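Local coordinates for Rho guanine nucleotide exchange factor 3 (Mus musculus, PDB 2Z0Q), which acts as a guanine nucleotide exchange factor for the GTPases RhoA and RhoB, seen here as its DH-PH domain fragment, at residues Arg208-Arg213 with His247-Gln252; Gly236-Asn241 with Gln335-Cys340. All coordinates share one frame; numbering follows the deposited sequence.

Interaction 1: residues Arg208-Arg213 with His247-Gln252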
loop_
_atom_site.group_PDB
_atom_site.type_symbol
_atom_site.label_atom_id
_atom_site.label_comp_id
_atom_site.label_asym_id
_atom_site.label_seq_id
_atom_site.Cartn_x
_atom_site.Cartn_y
_atom_site.Cartn_z
ATOM N N ARG A 208 -1.517 10.658 -10.024
ATOM C CA ARG A 208 -0.740 11.204 -11.128
ATOM C C ARG A 208 -0.012 10.092 -11.914
ATOM O O ARG A 208 0.014 10.094 -13.162
ATOM C CB ARG A 208 0.265 12.218 -10.552
ATOM C CG ARG A 208 0.997 13.057 -11.590
ATOM C CD ARG A 208 1.930 14.106 -10.903
ATOM N NE ARG A 208 2.964 13.476 -10.069
ATOM C CZ ARG A 208 3.014 13.525 -8.735
ATOM N NH1 ARG A 208 2.087 14.183 -8.032
ATOM N NH2 ARG A 208 3.993 12.894 -8.092
ATOM N N TYR A 209 0.592 9.163 -11.188
ATOM C CA TYR A 209 1.332 8.050 -11.781
ATOM C C TYR A 209 0.451 7.247 -12.743
ATOM O O TYR A 209 0.847 6.960 -13.885
ATOM C CB TYR A 209 1.832 7.086 -10.695
ATOM C CG TYR A 209 2.563 5.875 -11.255
ATOM C CD1 TYR A 209 3.915 5.953 -11.571
ATOM C CD2 TYR A 209 1.891 4.677 -11.518
ATOM C CE1 TYR A 209 4.593 4.885 -12.142
ATOM C CE2 TYR A 209 2.561 3.583 -12.092
ATOM C CZ TYR A 209 3.920 3.708 -12.409
ATOM O OH TYR A 209 4.579 2.697 -13.046
ATOM N N TYR A 210 -0.742 6.857 -12.285
ATOM C CA TYR A 210 -1.578 6.057 -13.191
ATOM C C TYR A 210 -2.180 6.882 -14.319
ATOM O O TYR A 210 -2.274 6.384 -15.443
ATOM C CB TYR A 210 -2.637 5.277 -12.399
ATOM C CG TYR A 210 -2.004 4.142 -11.642
ATOM C CD1 TYR A 210 -1.469 3.043 -12.315
ATOM C CD2 TYR A 210 -1.932 4.158 -10.233
ATOM C CE1 TYR A 210 -0.891 1.990 -11.640
ATOM C CE2 TYR A 210 -1.349 3.103 -9.546
ATOM C CZ TYR A 210 -0.832 2.014 -10.257
ATOM O OH TYR A 210 -0.250 0.966 -9.597
ATOM N N LYS A 211 -2.541 8.144 -14.074
ATOM C CA LYS A 211 -3.074 8.961 -15.165
ATOM C C LYS A 211 -2.042 9.109 -16.292
ATOM O O LYS A 211 -2.394 9.116 -17.475
ATOM C CB LYS A 211 -3.464 10.362 -14.671
ATOM C CG LYS A 211 -4.848 10.436 -14.061
ATOM C CD LYS A 211 -5.082 11.699 -13.225
ATOM C CE LYS A 211 -5.007 12.959 -14.057
ATOM N NZ LYS A 211 -5.432 14.109 -13.179
ATOM N N GLU A 212 -0.769 9.228 -15.932
ATOM C CA GLU A 212 0.267 9.409 -16.959
ATOM C C GLU A 212 0.548 8.123 -17.717
ATOM O O GLU A 212 1.142 8.149 -18.799
ATOM C CB GLU A 212 1.564 9.939 -16.313
ATOM C CG GLU A 212 1.298 11.168 -15.454
ATOM C CD GLU A 212 2.556 11.867 -14.960
ATOM O OE1 GLU A 212 3.545 11.177 -14.599
ATOM O OE2 GLU A 212 2.533 13.114 -14.922
ATOM N N ARG A 213 0.098 6.999 -17.163
ATOM C CA ARG A 213 0.317 5.711 -17.788
ATOM C C ARG A 213 -0.903 5.173 -18.568
ATOM O O ARG A 213 -0.825 4.084 -19.154
ATOM C CB ARG A 213 0.757 4.690 -16.749
ATOM C CG ARG A 213 2.065 5.008 -15.990
ATOM C CD ARG A 213 3.281 4.896 -16.851
ATOM N NE ARG A 213 4.526 5.033 -16.071
ATOM C CZ ARG A 213 5.506 4.127 -16.073
ATOM N NH1 ARG A 213 5.387 3.006 -16.796
ATOM N NH2 ARG A 213 6.637 4.356 -15.392
ATOM N N HIS A 247 -7.181 -4.120 -15.384
ATOM C CA HIS A 247 -6.764 -3.322 -14.253
ATOM C C HIS A 247 -7.776 -2.191 -14.275
ATOM O O HIS A 247 -7.883 -1.418 -15.257
ATOM C CB HIS A 247 -5.343 -2.741 -14.371
ATOM C CG HIS A 247 -4.828 -2.275 -13.052
ATOM N ND1 HIS A 247 -3.963 -3.027 -12.279
ATOM C CD2 HIS A 247 -5.159 -1.193 -12.307
ATOM C CE1 HIS A 247 -3.783 -2.422 -11.114
ATOM N NE2 HIS A 247 -4.494 -1.305 -11.109
ATOM N N VAL A 248 -8.524 -2.072 -13.185
ATOM C CA VAL A 248 -9.570 -1.079 -13.130
ATOM C C VAL A 248 -9.229 0.044 -12.151
ATOM O O VAL A 248 -8.723 -0.201 -11.067
ATOM C CB VAL A 248 -10.901 -1.757 -12.748
ATOM C CG1 VAL A 248 -12.000 -0.744 -12.653
ATOM C CG2 VAL A 248 -11.224 -2.840 -13.779
ATOM N N PHE A 249 -9.563 1.251 -12.551
ATOM C CA PHE A 249 -9.278 2.453 -11.772
ATOM C C PHE A 249 -10.549 3.238 -11.466
ATOM O O PHE A 249 -11.255 3.699 -12.375
ATOM C CB PHE A 249 -8.350 3.384 -12.576
ATOM C CG PHE A 249 -7.004 2.785 -12.888
ATOM C CD1 PHE A 249 -5.961 2.841 -11.962
ATOM C CD2 PHE A 249 -6.782 2.153 -14.106
ATOM C CE1 PHE A 249 -4.718 2.276 -12.246
ATOM C CE2 PHE A 249 -5.565 1.596 -14.388
ATOM C CZ PHE A 249 -4.510 1.654 -13.459
ATOM N N LEU A 250 -10.831 3.406 -10.179
ATOM C CA LEU A 250 -11.951 4.208 -9.774
ATOM C C LEU A 250 -11.424 5.587 -9.318
ATOM O O LEU A 250 -10.928 5.736 -8.199
ATOM C CB LEU A 250 -12.707 3.559 -8.598
ATOM C CG LEU A 250 -13.853 4.453 -8.070
ATOM C CD1 LEU A 250 -14.942 4.665 -9.146
ATOM C CD2 LEU A 250 -14.440 3.813 -6.834
ATOM N N PHE A 251 -11.502 6.571 -10.203
ATOM C CA PHE A 251 -11.122 7.935 -9.832
ATOM C C PHE A 251 -12.406 8.479 -9.175
ATOM O O PHE A 251 -13.469 7.886 -9.321
ATOM C CB PHE A 251 -10.747 8.744 -11.080
ATOM C CG PHE A 251 -9.434 8.321 -11.696
ATOM C CD1 PHE A 251 -8.214 8.725 -11.136
ATOM C CD2 PHE A 251 -9.422 7.521 -12.831
ATOM C CE1 PHE A 251 -6.991 8.336 -11.706
ATOM C CE2 PHE A 251 -8.221 7.121 -13.411
ATOM C CZ PHE A 251 -6.990 7.533 -12.847
ATOM N N GLN A 252 -12.336 9.604 -8.459
ATOM C CA GLN A 252 -13.533 10.077 -7.775
ATOM C C GLN A 252 -14.789 10.166 -8.623
ATOM O O GLN A 252 -15.875 9.773 -8.186
ATOM C CB GLN A 252 -13.283 11.446 -7.146
ATOM C CG GLN A 252 -14.413 11.912 -6.220
ATOM C CD GLN A 252 -14.488 11.083 -4.958
ATOM O OE1 GLN A 252 -15.140 10.042 -4.927
ATOM N NE2 GLN A 252 -13.792 11.536 -3.902
#
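The backbones come nearest at Tyr210 and Phe249, whose CA atoms lie 8.6 Å apart, so side chains alone join helix 180-213 to strand 245-251. This is packing at the junction of a DH-PH module, where the helix leading out of the DH bundle rests on the PH-domain sheet. Tyr210 and Phe249 both have their CB turned toward the other segment, and the two side chains cross at about a right angle. Phe249 brings the CE1 corner of its ring over one face of Tyr210, 3.3 Å from Tyr210 CD1, a snug fit for two aromatic carbons. The ring planes meet obliquely at 47°, neither stacked nor edge-to-face. Tyr209 CD2 lies above the centre of the opposite face of Tyr210, which is therefore clasped from both sides; a flat, broad residue suits such a slot. Tyr269 of strand 266-271 meets Phe249 edge-to-face, while Val116 and Ala120 of helix 107-125 touch Tyr210, so the aromatic cluster bridges both domains. Within the strand, His247 CD2 lies over the rim of the Phe249 ring, 3.1 Å above its plane, and His247 NE2 is hydrogen-bonded to His235 ND1. One helical position on, Lys211 serves two ends: its aliphatic part packs on Phe251, while the chain bends at chi3 (64°) as it leads NZ to the carbonyl oxygens of Ser229 and Asp227. A long, flexible residue can thus be greasy at its root and polar at its tip. The apolar half touches through CG, which sits 3.8 Å from Phe251 CZ.

Interaction 2: residues Gly236-Asn241 with Gln335-Cys340. With SO4 (sulfate ion), chain B.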
loop_
_atom_site.group_PDB
_atom_site.type_symbol
_atom_site.label_atom_id
_atom_site.label_comp_id
_atom_site.label_asym_id
_atom_site.label_seq_id
_atom_site.Cartn_x
_atom_site.Cartn_y
_atom_site.Cartn_z
ATOM N N GLY A 236 -7.255 -1.859 -9.009
ATOM C CA GLY A 236 -6.801 -3.206 -8.815
ATOM C C GLY A 236 -7.152 -4.093 -9.998
ATOM O O GLY A 236 -7.876 -3.672 -10.898
ATOM N N GLU A 237 -6.601 -5.302 -9.981
ATOM C CA GLU A 237 -6.849 -6.269 -11.048
ATOM C C GLU A 237 -8.215 -6.921 -10.846
ATOM O O GLU A 237 -8.565 -7.291 -9.725
ATOM C CB GLU A 237 -5.776 -7.346 -11.028
ATOM C CG GLU A 237 -4.377 -6.783 -11.318
ATOM C CD GLU A 237 -3.266 -7.721 -10.875
ATOM O OE1 GLU A 237 -3.268 -8.120 -9.677
ATOM O OE2 GLU A 237 -2.390 -8.050 -11.720
ATOM N N LEU A 238 -8.984 -7.041 -11.931
ATOM C CA LEU A 238 -10.267 -7.700 -11.887
ATOM C C LEU A 238 -10.294 -8.525 -13.160
ATOM O O LEU A 238 -9.742 -8.090 -14.179
ATOM C CB LEU A 238 -11.429 -6.685 -11.889
ATOM C CG LEU A 238 -11.529 -5.836 -10.617
ATOM C CD1 LEU A 238 -12.569 -4.723 -10.791
ATOM C CD2 LEU A 238 -11.911 -6.758 -9.441
ATOM N N LYS A 239 -10.926 -9.692 -13.106
ATOM C CA LYS A 239 -11.020 -10.559 -14.284
ATOM C C LYS A 239 -12.451 -10.580 -14.797
ATOM O O LYS A 239 -13.370 -10.787 -14.013
ATOM C CB LYS A 239 -10.619 -11.983 -13.905
ATOM C CG LYS A 239 -10.707 -12.936 -15.086
ATOM C CD LYS A 239 -9.798 -14.139 -14.863
ATOM C CE LYS A 239 -10.547 -15.309 -14.300
ATOM N NZ LYS A 239 -9.631 -16.491 -14.158
ATOM N N ASN A 240 -12.663 -10.366 -16.089
ATOM C CA ASN A 240 -14.043 -10.381 -16.523
ATOM C C ASN A 240 -14.579 -11.793 -16.832
ATOM O O ASN A 240 -13.851 -12.801 -16.653
ATOM C CB ASN A 240 -14.256 -9.359 -17.669
ATOM C CG ASN A 240 -13.764 -9.847 -19.024
ATOM O OD1 ASN A 240 -13.315 -10.987 -19.193
ATOM N ND2 ASN A 240 -13.877 -8.959 -20.014
ATOM N N ASN A 241 -15.849 -11.879 -17.233
ATOM C CA ASN A 241 -16.489 -13.180 -17.474
ATOM C C ASN A 241 -16.094 -13.836 -18.789
ATOM O O ASN A 241 -16.652 -14.861 -19.164
ATOM C CB ASN A 241 -18.034 -13.091 -17.343
ATOM C CG ASN A 241 -18.660 -12.092 -18.299
ATOM O OD1 ASN A 241 -17.960 -11.293 -18.919
ATOM N ND2 ASN A 241 -19.996 -12.126 -18.415
ATOM N N GLN A 335 -16.077 -6.948 -1.590
ATOM C CA GLN A 335 -16.768 -5.953 -0.771
ATOM C C GLN A 335 -16.094 -4.576 -0.856
ATOM O O GLN A 335 -16.787 -3.570 -0.910
ATOM C CB GLN A 335 -16.857 -6.414 0.716
ATOM C CG GLN A 335 -17.842 -5.575 1.564
ATOM C CD GLN A 335 -19.287 -5.683 1.072
ATOM O OE1 GLN A 335 -19.784 -6.788 0.841
ATOM N NE2 GLN A 335 -19.958 -4.547 0.927
ATOM N N GLN A 336 -14.753 -4.546 -0.863
ATOM C CA GLN A 336 -13.990 -3.294 -0.961
ATOM C C GLN A 336 -14.406 -2.528 -2.216
ATOM O O GLN A 336 -14.650 -1.333 -2.181
ATOM C CB GLN A 336 -12.482 -3.591 -1.025
ATOM C CG GLN A 336 -11.897 -4.354 0.194
ATOM C CD GLN A 336 -10.378 -4.582 0.068
ATOM O OE1 GLN A 336 -9.900 -5.283 -0.847
ATOM N NE2 GLN A 336 -9.609 -3.976 0.992
ATOM N N TRP A 337 -14.471 -3.240 -3.340
ATOM C CA TRP A 337 -14.913 -2.632 -4.598
ATOM C C TRP A 337 -16.341 -2.116 -4.501
ATOM O O TRP A 337 -16.637 -1.002 -4.910
ATOM C CB TRP A 337 -14.790 -3.635 -5.749
ATOM C CG TRP A 337 -13.434 -3.608 -6.390
ATOM C CD1 TRP A 337 -12.418 -4.509 -6.229
ATOM C CD2 TRP A 337 -12.939 -2.598 -7.272
ATOM N NE1 TRP A 337 -11.316 -4.111 -6.968
ATOM C CE2 TRP A 337 -11.614 -2.948 -7.612
ATOM C CE3 TRP A 337 -13.487 -1.434 -7.809
ATOM C CZ2 TRP A 337 -10.832 -2.161 -8.468
ATOM C CZ3 TRP A 337 -12.712 -0.652 -8.656
ATOM C CH2 TRP A 337 -11.398 -1.028 -8.975
ATOM N N LEU A 338 -17.248 -2.944 -3.987
ATOM C CA LEU A 338 -18.624 -2.483 -3.836
ATOM C C LEU A 338 -18.682 -1.225 -2.943
ATOM O O LEU A 338 -19.327 -0.230 -3.292
ATOM C CB LEU A 338 -19.487 -3.607 -3.214
ATOM C CG LEU A 338 -19.700 -4.885 -4.017
ATOM C CD1 LEU A 338 -20.739 -5.769 -3.274
ATOM C CD2 LEU A 338 -20.231 -4.554 -5.400
ATOM N N ASN A 339 -17.990 -1.265 -1.793
ATOM C CA ASN A 339 -18.000 -0.108 -0.876
ATOM C C ASN A 339 -17.465 1.158 -1.563
ATOM O O ASN A 339 -18.100 2.204 -1.516
ATOM C CB ASN A 339 -17.147 -0.380 0.382
ATOM C CG ASN A 339 -17.655 -1.544 1.221
ATOM O OD1 ASN A 339 -18.810 -1.972 1.110
ATOM N ND2 ASN A 339 -16.785 -2.053 2.098
ATOM N N CYS A 340 -16.307 1.058 -2.234
ATOM C CA CYS A 340 -15.730 2.237 -2.896
ATOM C C CYS A 340 -16.570 2.816 -4.016
ATOM O O CYS A 340 -16.694 4.018 -4.141
ATOM C CB CYS A 340 -14.323 1.933 -3.416
ATOM S SG CYS A 340 -13.139 1.687 -2.091
HETATM S S SO4 B . -23.001 -10.264 -20.615
HETATM O O1 SO4 B . -23.018 -9.557 -21.920
HETATM O O2 SO4 B . -21.659 -10.090 -19.984
HETATM O O3 SO4 B . -24.039 -9.728 -19.731
HETATM O O4 SO4 B . -23.271 -11.707 -20.842
HETATM O O HOH W 1 -8.890 -5.819 -7.391
#
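Leu238 lies over one face of the Trp337 indole, its CD1 4.0 Å from the centroid of the six-membered ring and 20° off the normal, a CH-pi contact. Its other methyl, CD2, comes 3.7 Å from Trp337 NE1, so the forked leucine spans both rings of the indole. At the indole edge, near its plane, Gly236 N approaches Trp337 CZ2 to 3.6 Å. Glycine suits this place twice over: a CB would point at the indole, and at the extended backbone angles here it would also collide with the carbonyl oxygen of His235. The polar corner of the indole is served by a water, which accepts from Trp337 NE1 at 3.0 Å and donates to Glu237 O at 2.8 Å, linking helix to strand where no direct hydrogen bond does. A leucine in place of Trp337 would probably leave Leu238 without its flat partner, open a gap beside Gly236 and deprive the water of its indole donor. In the loop residue Asn241 that follows the strand, ND2 gives a nearly straight hydrogen bond (169°) to O2 of a sulfate, probably from the crystallisation liquor. The arrangement is the familiar closure of a PH domain, whose C-terminal helix carries a characteristic tryptophan. Helix 331-345 thus lies against strand 232-240, with Val248 of strand 245-251 touching both Trp337 and Leu238, Leu326 of strand 322-327 on Leu238, and Cys234 of strand 232-240 on Trp337.

How the interactions relate
Interactions 1 and 2 are 15 Å apart between centres and use neighbouring antiparallel strands of one sheet. A probable hydrogen bond from Val248 N to Gly236 O, 2.9 Å long, ties the strand of one to the strand of the other. Strand 245-251, part of interaction 1, also borders interaction 2: Phe249 and Phe251 turn to the helix 180-213, whereas Val248 and Leu250 turn to helix 331-345, where Val248 O lies 3.5 Å from Trp337 CH2 and Leu250 CD2 packs against Cys340 O at the same distance. At these two strands the sheet therefore has helix 180-213 on one side and the C-terminal helix 331-345 on the other. The sulfate at Asn241 belongs to interaction 2 alone.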